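Local coordinates for phosphopantetheine attachment site family protein (Acinetobacter baumannii, PDB 4HKG), which probably serves as a free-standing peptidyl carrier protein, carrying intermediates of an uncharacterized secondary metabolic pathway on a phosphopantetheine arm, at residues A[12-17]-A[72-77]; A[17-20]-A[25-28]. All blocks are in the same frame, centred on the assembly; numbering follows the deposited sequence.

From the N terminus, helix 7-22 comes first and supplies one side of both contacts. Interaction 2 is local: four residues past 17-20, the chain comes back as 25-28 against the helix it has just left, closing a short turn. Interaction 1 spans far more, bringing helix 71-82 onto 12-17 and closing a loop of 54 residues that includes helices 42-56 and 64-67. The short closure is therefore nested within the long one. The two ranges on helix 7-22 overlap at Leu17, although the contacts themselves are made by Ile14 and Ala19. The centres of interaction 1 and interaction 2 lie about 11 Å apart, and Arg15 of 12-17 reaches the 25-28 turn. Together they join both terminal helices and the start of the first long loop.

Interaction 1: A[12-17]-A[72-77]; sequences AIIRTL and NALAEY
Ile14 and Ala75 mark the closest backbone approach of the two helical segments, with Ile14 CA and Ala75 CA 7.2 Å apart, a spacing that the side chain of Ile14 alone spans from the first helix. The contact is buried, apolar and carried by Ile14. Its CG1 branch lies beside the backbone N and then runs extended (chi2 164°), which sends CD1 across to helix 71-82. There the methyl settles between Leu74 and Ala75: Ile14 CD1 is 3.9 Å from Leu74 CG and 4.0 Å from Ala75 CB. Because Ala75 is so small, the tip also reaches the main chain, with Ile14 CD1 3.6 Å from Ala75 N. Leu74 meets the isoleucine at a slant, and its CD2 lies 4.2 Å from Ile14 CG2, the second branch. Beyond the pair, Leu74 also touches Leu52 of helix 42-56 and Leu64 and Leu65 of helix 64-67, while Ala75 rests on Trp10 and Ser11. Ile14 thus inserts its tip into the hydrophobic centre where the first and last helices meet, as expected for the small four-helix bundle of carrier proteins.

Interaction 2: A[17-20]-A[25-28]; sequences LVAK and EPET
Ala19 and Pro26 touch through a methyl group set against the N–CA side of a proline ring. Ala19 CB points at the loop and lies 3.6 Å from Pro26 CA and 3.7 Å from Pro26 N. The ring's flanks are a little farther, Pro26 CB at 3.9 Å and Pro26 CD at 4.0 Å from Ala19 CB. The same methyl reaches back to the preceding peptide, with Glu25 C 4.1 Å from Ala19 CB. Nothing longer than a methyl stands between the two backbones here, and Ala19 CA and Pro26 CA come within 5.0 Å. The carboxylate arm of Glu25 starts out away from the helix, leaving its main chain to make the contact.

The next shell holds the proline in place. Glu25 is extended, and Pro26 and Glu27 then form the corners of a tight 3-10 turn. Glu25 O closes it by accepting two bonds from Thr28: the backbone N at 3.0 Å and OG1 at 2.7 Å. With chi1 at 70° the hydroxyl stands next to its own backbone N, which lets both donors converge on one oxygen; OG1 reaches it in the carbonyl plane. The double grip on Glu25 O ties the two ends of the turn together around Pro26.

Farther out, Arg15, one helical turn before Ala19, gives a weak hydrogen bond from NE to Pro26 O. The turn thus lies along one side of helix 7-22. On other sides of that helix, Val18 packs on Phe35, Tyr38 and Leu40 of the long loop, and Leu17 meets Asp51 and Leu52 of helix 42-56.

Interaction 1: A[12-17]-A[72-77]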
loop_
_atom_site.group_PDB
_atom_site.type_symbol
_atom_site.label_atom_id
_atom_site.label_comp_id
_atom_site.label_asym_id
_atom_site.label_seq_id
_atom_site.Cartn_x
_atom_site.Cartn_y
_atom_site.Cartn_z
ATOM N N ALA A 12 -1.163 7.511 -3.639
ATOM C CA ALA A 12 -1.658 8.422 -2.604
ATOM C C ALA A 12 -2.566 7.685 -1.609
ATOM O O ALA A 12 -2.484 7.898 -0.394
ATOM C CB ALA A 12 -2.393 9.591 -3.231
ATOM N N ILE A 13 -3.429 6.809 -2.116
ATOM C CA ILE A 13 -4.312 6.029 -1.246
ATOM C C ILE A 13 -3.508 5.095 -0.338
ATOM O O ILE A 13 -3.724 5.062 0.883
ATOM C CB ILE A 13 -5.384 5.269 -2.076
ATOM C CG1 ILE A 13 -6.391 6.277 -2.637
ATOM C CG2 ILE A 13 -6.041 4.147 -1.252
ATOM C CD1 ILE A 13 -7.527 5.670 -3.419
ATOM N N ILE A 14 -2.566 4.359 -0.919
ATOM C CA ILE A 14 -1.762 3.424 -0.145
ATOM C C ILE A 14 -0.930 4.165 0.897
ATOM O O ILE A 14 -0.846 3.734 2.044
ATOM C CB ILE A 14 -0.878 2.562 -1.063
ATOM C CG1 ILE A 14 -1.742 1.644 -1.930
ATOM C CG2 ILE A 14 0.074 1.709 -0.240
ATOM C CD1 ILE A 14 -1.000 1.055 -3.121
ATOM N N ARG A 15 -0.336 5.285 0.515
ATOM C CA ARG A 15 0.444 6.078 1.459
ATOM C C ARG A 15 -0.406 6.533 2.643
ATOM O O ARG A 15 0.052 6.523 3.791
ATOM C CB ARG A 15 1.068 7.273 0.737
ATOM C CG ARG A 15 2.079 8.078 1.533
ATOM C CD ARG A 15 2.599 9.223 0.654
ATOM N NE ARG A 15 3.841 9.820 1.133
ATOM C CZ ARG A 15 4.552 10.699 0.440
ATOM N NH1 ARG A 15 4.144 11.065 -0.770
ATOM N NH2 ARG A 15 5.670 11.200 0.938
ATOM N N THR A 16 -1.644 6.918 2.362
ATOM C CA THR A 16 -2.567 7.319 3.408
ATOM C C THR A 16 -2.870 6.157 4.348
ATOM O O THR A 16 -2.848 6.309 5.575
ATOM C CB THR A 16 -3.879 7.865 2.798
ATOM O OG1 THR A 16 -3.586 9.004 1.978
ATOM C CG2 THR A 16 -4.861 8.261 3.894
ATOM N N LEU A 17 -3.151 4.990 3.779
ATOM C CA LEU A 17 -3.419 3.808 4.589
ATOM C C LEU A 17 -2.221 3.439 5.462
ATOM O O LEU A 17 -2.374 3.156 6.662
ATOM C CB LEU A 17 -3.782 2.605 3.715
ATOM C CG LEU A 17 -5.083 2.687 2.922
ATOM C CD1 LEU A 17 -5.185 1.487 1.997
ATOM C CD2 LEU A 17 -6.275 2.741 3.853
ATOM N N ASN A 72 4.924 2.584 -3.903
ATOM C CA ASN A 72 4.855 2.736 -5.350
ATOM C C ASN A 72 4.813 1.396 -6.092
ATOM O O ASN A 72 4.150 1.284 -7.125
ATOM C CB ASN A 72 5.997 3.612 -5.867
ATOM C CG ASN A 72 5.685 5.089 -5.784
ATOM O OD1 ASN A 72 4.512 5.492 -5.817
ATOM N ND2 ASN A 72 6.720 5.905 -5.676
ATOM N N ALA A 73 5.508 0.382 -5.580
ATOM C CA ALA A 73 5.483 -0.932 -6.227
ATOM C C ALA A 73 4.089 -1.546 -6.095
ATOM O O ALA A 73 3.560 -2.139 -7.049
ATOM C CB ALA A 73 6.543 -1.854 -5.640
ATOM N N LEU A 74 3.484 -1.386 -4.922
ATOM C CA LEU A 74 2.136 -1.897 -4.715
ATOM C C LEU A 74 1.122 -1.130 -5.566
ATOM O O LEU A 74 0.203 -1.724 -6.129
ATOM C CB LEU A 74 1.756 -1.865 -3.235
ATOM C CG LEU A 74 0.429 -2.534 -2.859
ATOM C CD1 LEU A 74 0.419 -4.024 -3.209
ATOM C CD2 LEU A 74 0.162 -2.324 -1.377
ATOM N N ALA A 75 1.303 0.183 -5.694
ATOM C CA ALA A 75 0.442 0.993 -6.556
ATOM C C ALA A 75 0.515 0.531 -8.003
ATOM O O ALA A 75 -0.513 0.430 -8.683
ATOM C CB ALA A 75 0.812 2.459 -6.457
ATOM N N GLU A 76 1.733 0.247 -8.468
ATOM C CA GLU A 76 1.949 -0.262 -9.815
ATOM C C GLU A 76 1.177 -1.561 -10.018
ATOM O O GLU A 76 0.544 -1.764 -11.056
ATOM C CB GLU A 76 3.447 -0.483 -10.058
ATOM C CG GLU A 76 3.788 -1.049 -11.425
ATOM C CD GLU A 76 4.029 0.025 -12.458
ATOM O OE1 GLU A 76 4.166 1.202 -12.065
ATOM O OE2 GLU A 76 4.092 -0.308 -13.661
ATOM N N TYR A 77 1.232 -2.441 -9.021
ATOM C CA TYR A 77 0.510 -3.706 -9.079
ATOM C C TYR A 77 -1.003 -3.497 -9.201
ATOM O O TYR A 77 -1.657 -4.128 -10.034
ATOM C CB TYR A 77 0.847 -4.584 -7.869
ATOM C CG TYR A 77 0.063 -5.869 -7.835
ATOM C CD1 TYR A 77 0.410 -6.931 -8.651
ATOM C CD2 TYR A 77 -1.034 -6.015 -6.995
ATOM C CE1 TYR A 77 -0.305 -8.108 -8.631
ATOM C CE2 TYR A 77 -1.760 -7.195 -6.968
ATOM C CZ TYR A 77 -1.388 -8.233 -7.790
ATOM O OH TYR A 77 -2.090 -9.416 -7.784
#

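Interaction 2: A[17-20]-A[25-28]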
loop_
_atom_site.group_PDB
_atom_site.type_symbol
_atom_site.label_atom_id
_atom_site.label_comp_id
_atom_site.label_asym_id
_atom_site.label_seq_id
_atom_site.Cartn_x
_atom_site.Cartn_y
_atom_site.Cartn_z
ATOM N N LEU A 17 -3.151 4.990 3.779
ATOM C CA LEU A 17 -3.419 3.808 4.589
ATOM C C LEU A 17 -2.221 3.439 5.462
ATOM O O LEU A 17 -2.374 3.156 6.662
ATOM C CB LEU A 17 -3.782 2.605 3.715
ATOM C CG LEU A 17 -5.083 2.687 2.922
ATOM C CD1 LEU A 17 -5.185 1.487 1.997
ATOM C CD2 LEU A 17 -6.275 2.741 3.853
ATOM N N VAL A 18 -1.035 3.421 4.868
ATOM C CA VAL A 18 0.170 3.054 5.594
ATOM C C VAL A 18 0.452 4.050 6.718
ATOM O O VAL A 18 0.721 3.654 7.855
ATOM C CB VAL A 18 1.365 2.918 4.622
ATOM C CG1 VAL A 18 2.678 2.829 5.377
ATOM C CG2 VAL A 18 1.167 1.712 3.702
ATOM N N ALA A 19 0.372 5.341 6.418
ATOM C CA ALA A 19 0.635 6.377 7.412
ATOM C C ALA A 19 -0.343 6.289 8.583
ATOM O O ALA A 19 0.053 6.436 9.742
ATOM C CB ALA A 19 0.585 7.752 6.770
ATOM N N LYS A 20 -1.616 6.047 8.290
ATOM C CA LYS A 20 -2.615 5.923 9.342
ATOM C C LYS A 20 -2.311 4.730 10.249
ATOM O O LYS A 20 -2.444 4.826 11.475
ATOM C CB LYS A 20 -4.019 5.817 8.741
ATOM C CG LYS A 20 -4.580 7.136 8.193
ATOM C CD LYS A 20 -5.335 7.936 9.252
ATOM C CE LYS A 20 -5.911 9.227 8.672
ATOM N NZ LYS A 20 -6.981 9.788 9.551
ATOM N N GLU A 25 2.600 11.115 9.899
ATOM C CA GLU A 25 2.097 11.902 8.775
ATOM C C GLU A 25 2.534 11.291 7.452
ATOM O O GLU A 25 3.671 10.846 7.315
ATOM C CB GLU A 25 2.606 13.334 8.861
ATOM C CG GLU A 25 2.189 14.044 10.119
ATOM C CD GLU A 25 0.717 14.387 10.149
ATOM O OE1 GLU A 25 0.021 14.200 9.126
ATOM O OE2 GLU A 25 0.261 14.865 11.207
ATOM N N PRO A 26 1.640 11.272 6.452
ATOM C CA PRO A 26 2.020 10.636 5.184
ATOM C C PRO A 26 3.246 11.244 4.500
ATOM O O PRO A 26 3.986 10.520 3.827
ATOM C CB PRO A 26 0.765 10.790 4.314
ATOM C CG PRO A 26 -0.081 11.814 5.000
ATOM C CD PRO A 26 0.239 11.718 6.457
ATOM N N GLU A 27 3.470 12.541 4.682
ATOM C CA GLU A 27 4.623 13.191 4.067
ATOM C C GLU A 27 5.958 12.669 4.604
ATOM O O GLU A 27 6.993 12.834 3.962
ATOM C CB GLU A 27 4.539 14.713 4.206
ATOM C CG GLU A 27 3.545 15.355 3.255
ATOM N N THR A 28 5.934 12.030 5.769
ATOM C CA THR A 28 7.162 11.482 6.353
ATOM C C THR A 28 7.531 10.110 5.802
ATOM O O THR A 28 8.592 9.574 6.121
ATOM C CB THR A 28 7.099 11.363 7.885
ATOM O OG1 THR A 28 6.178 10.325 8.254
ATOM C CG2 THR A 28 6.719 12.695 8.523
#